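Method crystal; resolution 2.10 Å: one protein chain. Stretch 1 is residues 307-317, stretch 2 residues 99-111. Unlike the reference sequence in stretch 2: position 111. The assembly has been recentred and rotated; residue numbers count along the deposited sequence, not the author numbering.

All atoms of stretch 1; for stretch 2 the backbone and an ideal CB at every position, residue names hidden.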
# COMPACT_ATOMS: atom_id res chain seq x y z
N VAL A 307 6.29 -2.32 4.41
CA VAL A 307 7.25 -2.18 5.44
C VAL A 307 6.73 -1.25 6.57
O VAL A 307 6.93 -1.54 7.75
CB VAL A 307 8.64 -1.77 4.88
CG1 VAL A 307 8.65 -0.35 4.39
CG2 VAL A 307 9.72 -1.99 5.99
N PHE A 308 6.04 -0.17 6.20
CA PHE A 308 5.52 0.76 7.20
C PHE A 308 4.52 0.10 8.12
O PHE A 308 4.61 0.20 9.36
CB PHE A 308 4.90 2.00 6.52
CG PHE A 308 4.34 3.00 7.49
CD1 PHE A 308 5.18 3.68 8.37
CD2 PHE A 308 3.00 3.24 7.56
CE1 PHE A 308 4.70 4.58 9.25
CE2 PHE A 308 2.49 4.12 8.43
CZ PHE A 308 3.33 4.82 9.30
N SER A 309 3.53 -0.56 7.50
CA SER A 309 2.50 -1.24 8.24
C SER A 309 3.16 -2.33 9.06
O SER A 309 2.81 -2.50 10.20
CB SER A 309 1.40 -1.79 7.30
OG SER A 309 0.43 -0.82 6.93
N SER A 310 4.14 -3.03 8.53
CA SER A 310 4.77 -4.05 9.34
C SER A 310 5.44 -3.52 10.62
O SER A 310 5.36 -4.18 11.68
CB SER A 310 5.71 -4.93 8.49
OG SER A 310 4.91 -5.76 7.57
N TYR A 311 6.07 -2.34 10.53
CA TYR A 311 6.72 -1.72 11.68
C TYR A 311 5.66 -1.16 12.66
O TYR A 311 5.86 -1.21 13.91
CB TYR A 311 7.73 -0.64 11.24
CG TYR A 311 9.13 -1.20 11.17
CD1 TYR A 311 9.89 -1.30 12.30
CD2 TYR A 311 9.68 -1.66 9.98
CE1 TYR A 311 11.19 -1.83 12.27
CE2 TYR A 311 10.96 -2.18 9.93
CZ TYR A 311 11.70 -2.27 11.07
OH TYR A 311 12.94 -2.82 11.01
N TYR A 312 4.56 -0.65 12.13
CA TYR A 312 3.47 -0.20 12.95
C TYR A 312 2.96 -1.36 13.84
O TYR A 312 2.67 -1.17 15.03
CB TYR A 312 2.36 0.35 12.09
CG TYR A 312 1.15 0.73 12.87
CD1 TYR A 312 1.22 1.75 13.82
CD2 TYR A 312 -0.06 0.08 12.68
CE1 TYR A 312 0.09 2.12 14.57
CE2 TYR A 312 -1.22 0.45 13.45
CZ TYR A 312 -1.13 1.45 14.37
OH TYR A 312 -2.24 1.81 15.13
N TRP A 313 2.87 -2.57 13.26
CA TRP A 313 2.34 -3.72 14.01
C TRP A 313 3.33 -4.15 15.07
O TRP A 313 2.91 -4.49 16.18
CB TRP A 313 1.93 -4.88 13.08
CG TRP A 313 0.76 -4.49 12.17
CD1 TRP A 313 -0.33 -3.69 12.52
CD2 TRP A 313 0.59 -4.83 10.81
NE1 TRP A 313 -1.17 -3.55 11.45
CE2 TRP A 313 -0.63 -4.24 10.38
CE3 TRP A 313 1.33 -5.59 9.91
CZ2 TRP A 313 -1.11 -4.38 9.11
CZ3 TRP A 313 0.86 -5.73 8.64
CH2 TRP A 313 -0.35 -5.13 8.24
N LEU A 314 4.61 -4.12 14.75
CA LEU A 314 5.62 -4.33 15.77
C LEU A 314 5.46 -3.33 16.92
O LEU A 314 5.41 -3.73 18.09
CB LEU A 314 6.99 -4.17 15.22
CG LEU A 314 7.56 -5.12 14.21
CD1 LEU A 314 9.03 -4.71 13.99
CD2 LEU A 314 7.43 -6.60 14.65
N TYR A 315 5.34 -2.05 16.58
CA TYR A 315 5.14 -1.02 17.60
C TYR A 315 3.89 -1.33 18.44
O TYR A 315 3.98 -1.41 19.65
CB TYR A 315 5.12 0.37 16.94
CG TYR A 315 4.47 1.40 17.74
CD1 TYR A 315 5.15 2.03 18.80
CD2 TYR A 315 3.19 1.77 17.46
CE1 TYR A 315 4.50 3.05 19.56
CE2 TYR A 315 2.55 2.77 18.22
CZ TYR A 315 3.21 3.39 19.25
OH TYR A 315 2.54 4.37 19.98
N LYS A 316 2.74 -1.55 17.79
CA LYS A 316 1.52 -1.84 18.52
C LYS A 316 1.57 -3.08 19.38
O LYS A 316 0.92 -3.10 20.38
CB LYS A 316 0.32 -1.99 17.58
CG LYS A 316 -0.08 -0.73 16.93
CD LYS A 316 -0.56 0.39 17.96
CE LYS A 316 -2.04 0.22 18.28
NZ LYS A 316 -2.57 1.47 18.89
N ALA A 317 2.31 -4.10 18.94
CA ALA A 317 2.50 -5.31 19.70
C ALA A 317 3.51 -5.18 20.85
O ALA A 317 3.70 -6.13 21.57
CB ALA A 317 2.91 -6.51 18.77
N UNK A 99 6.49 10.17 16.89
CA UNK A 99 5.50 10.73 15.91
C UNK A 99 4.05 10.37 16.16
O UNK A 99 3.19 10.50 15.27
CB UNK A 99 5.86 10.26 14.50
N UNK A 100 3.79 9.94 17.39
CA UNK A 100 2.47 9.50 17.84
C UNK A 100 1.39 10.52 17.52
O UNK A 100 0.27 10.18 17.14
CB UNK A 100 2.49 9.23 19.34
N UNK A 101 1.75 11.81 17.66
CA UNK A 101 0.83 12.88 17.39
C UNK A 101 0.39 12.96 15.95
O UNK A 101 -0.75 13.31 15.69
CB UNK A 101 1.46 14.21 17.80
N UNK A 102 1.26 12.64 15.00
CA UNK A 102 0.92 12.79 13.57
C UNK A 102 0.04 11.66 12.97
O UNK A 102 -0.56 11.86 11.92
CB UNK A 102 2.22 12.87 12.77
N UNK A 103 -0.01 10.50 13.63
CA UNK A 103 -0.76 9.35 13.16
C UNK A 103 -1.99 9.04 14.00
O UNK A 103 -2.65 8.04 13.77
CB UNK A 103 0.15 8.12 13.13
N UNK A 104 -2.32 9.91 14.95
CA UNK A 104 -3.41 9.68 15.88
C UNK A 104 -4.78 9.45 15.19
O UNK A 104 -5.63 8.77 15.74
CB UNK A 104 -3.51 10.87 16.83
N UNK A 105 -4.96 9.99 13.98
CA UNK A 105 -6.26 9.89 13.29
C UNK A 105 -6.70 8.44 13.03
O UNK A 105 -7.91 8.12 13.10
CB UNK A 105 -6.19 10.64 11.96
N UNK A 106 -5.73 7.57 12.75
CA UNK A 106 -5.95 6.14 12.61
C UNK A 106 -5.47 5.32 13.80
O UNK A 106 -6.15 4.35 14.19
CB UNK A 106 -5.25 5.64 11.34
N UNK A 107 -4.33 5.66 14.38
CA UNK A 107 -3.75 4.89 15.50
C UNK A 107 -4.66 4.89 16.75
O UNK A 107 -4.88 3.83 17.35
CB UNK A 107 -2.38 5.46 15.87
N UNK A 108 -5.17 6.04 17.13
CA UNK A 108 -6.07 6.14 18.30
C UNK A 108 -7.50 5.62 18.01
O UNK A 108 -8.34 5.49 18.91
CB UNK A 108 -6.15 7.60 18.76
N UNK A 109 -7.76 5.32 16.74
CA UNK A 109 -9.04 4.75 16.31
C UNK A 109 -8.88 3.31 15.88
O UNK A 109 -9.79 2.79 15.27
CB UNK A 109 -9.64 5.57 15.17
N UNK A 110 -7.75 2.67 16.21
CA UNK A 110 -7.46 1.31 15.78
C UNK A 110 -8.65 0.38 16.09
O UNK A 110 -9.03 -0.40 15.25
CB UNK A 110 -6.19 0.80 16.46
N UNK A 111 -9.24 0.50 17.27
CA UNK A 111 -10.31 -0.38 17.69
C UNK A 111 -11.50 -0.29 16.69
O UNK A 111 -12.10 -1.29 16.32
CB UNK A 111 -10.76 -0.02 19.11

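Stretch 1 is a helix that turns Phe 308, Tyr 312, Tyr 315 and Lys 316 toward the other segment, so it offers aromatic rings, two phenol hydroxyls and one amine.

Position 99 finds nothing of the helix near its CB, and many residues would serve; it is Asn 99. At 100 the CB points sideways, 4.9 Å from Tyr 315 OH, which suits a small or polar side chain. Thr 100 fits: its OG1 stops 3.8 Å from Tyr 315 OH, a contact without a hydrogen bond. Positions 101 and 102 are out of reach and leave the choice open. Gly 101 is there although a CB would have room, and Thr 102 folds OG1 back to Asn 99 O at 2.7 Å.

Position 103 points toward the helix, but from too far for a short side chain; a branched or long apolar one would cross the gap to the Tyr 312 ring. Ile 103 does so, its CD1 lying 4.1 Å from Tyr 312 CE1. Positions 104 and 105 see no partner in the helix and tolerate polar residues, here Lys 104 and Ser 105.

At 106 the CB points sideways and nothing lies within 5.5 Å of it, yet Phe 308 and Tyr 312 lie beyond. A long side chain is needed, preferably flat and apolar. Trp 106 turns its six-membered ring edge-on to the face of Tyr 312, with CZ3 3.6 Å from Tyr 312 CZ. The same ring meets Phe 308 rim to rim, Trp 106 CH2 to Phe 308 CE2 at 3.7 Å.

The ideal CB at 107 is 3.7 Å from Tyr 312 OH and 5.0 Å from Lys 316 NZ. A hydroxyl and a positive charge so close call for a short acceptor, ideally an acid. Asp 107 uses OD1 for both: it accepts from Tyr 312 OH at 2.7 Å and forms a salt bridge with Lys 316 NZ at 2.8 Å.

Position 108 points away, and 109 is out of reach; polar residues suit both. Glu 108 and Ser 109 occupy them, within a type I turn running from 107 to 110.

Position 110 faces the helix again, its CB 4.3 Å from Tyr 312 OH and 4.4 Å from Lys 316 NZ. A large apolar or aromatic residue could line the Tyr 312 ring. Tyr 110 packs CD1 4.0 Å from Tyr 312 CE2. Position 111 is unconstrained by this contact; Ile 111 differs from the reference sequence.

Stretch 2 99-111: NTGTIKSWDESYI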
# COMPACT_ATOMS: atom_id res chain seq x y z
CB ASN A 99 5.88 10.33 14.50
CG ASN A 99 7.06 11.08 14.00
OD1 ASN A 99 6.93 12.25 13.59
ND2 ASN A 99 8.22 10.45 14.03
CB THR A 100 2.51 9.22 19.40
OG1 THR A 100 3.38 8.09 19.69
CG2 THR A 100 1.13 8.93 19.93
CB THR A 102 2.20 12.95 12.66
OG1 THR A 102 3.29 12.29 13.27
CG2 THR A 102 2.56 14.39 12.47
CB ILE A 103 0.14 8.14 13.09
CG1 ILE A 103 0.47 7.56 14.47
CG2 ILE A 103 1.43 8.52 12.32
CD1 ILE A 103 1.04 6.14 14.41
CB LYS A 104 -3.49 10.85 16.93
CG LYS A 104 -3.90 12.19 16.37
CD LYS A 104 -4.42 13.21 17.46
CE LYS A 104 -3.31 13.92 18.26
NZ LYS A 104 -3.66 15.39 18.56
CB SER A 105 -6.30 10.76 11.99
OG SER A 105 -5.43 10.28 10.99
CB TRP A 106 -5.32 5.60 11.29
CG TRP A 106 -3.94 6.06 10.91
CD1 TRP A 106 -3.60 7.24 10.31
CD2 TRP A 106 -2.74 5.34 11.07
NE1 TRP A 106 -2.27 7.30 10.10
CE2 TRP A 106 -1.70 6.14 10.55
CE3 TRP A 106 -2.44 4.09 11.59
CZ2 TRP A 106 -0.38 5.74 10.55
CZ3 TRP A 106 -1.12 3.70 11.61
CH2 TRP A 106 -0.11 4.51 11.07
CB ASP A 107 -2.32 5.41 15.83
CG ASP A 107 -1.71 4.76 17.09
OD1 ASP A 107 -1.61 3.50 17.17
OD2 ASP A 107 -1.29 5.56 18.01
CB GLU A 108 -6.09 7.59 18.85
CG GLU A 108 -4.83 7.93 19.63
CD GLU A 108 -4.88 9.30 20.33
OE1 GLU A 108 -5.86 10.07 20.19
OE2 GLU A 108 -3.89 9.60 21.04
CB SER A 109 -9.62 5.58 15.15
OG SER A 109 -10.06 6.80 15.67
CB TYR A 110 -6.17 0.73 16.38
CG TYR A 110 -5.79 -0.54 15.65
CD1 TYR A 110 -5.01 -0.51 14.50
CD2 TYR A 110 -6.29 -1.80 16.09
CE1 TYR A 110 -4.69 -1.70 13.79
CE2 TYR A 110 -6.00 -2.95 15.41
CZ TYR A 110 -5.20 -2.91 14.26
OH TYR A 110 -4.91 -4.06 13.61
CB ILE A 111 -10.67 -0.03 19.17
CG1 ILE A 111 -9.51 -0.46 20.10
CG2 ILE A 111 -11.94 -0.68 19.60
CD1 ILE A 111 -9.65 0.18 21.61
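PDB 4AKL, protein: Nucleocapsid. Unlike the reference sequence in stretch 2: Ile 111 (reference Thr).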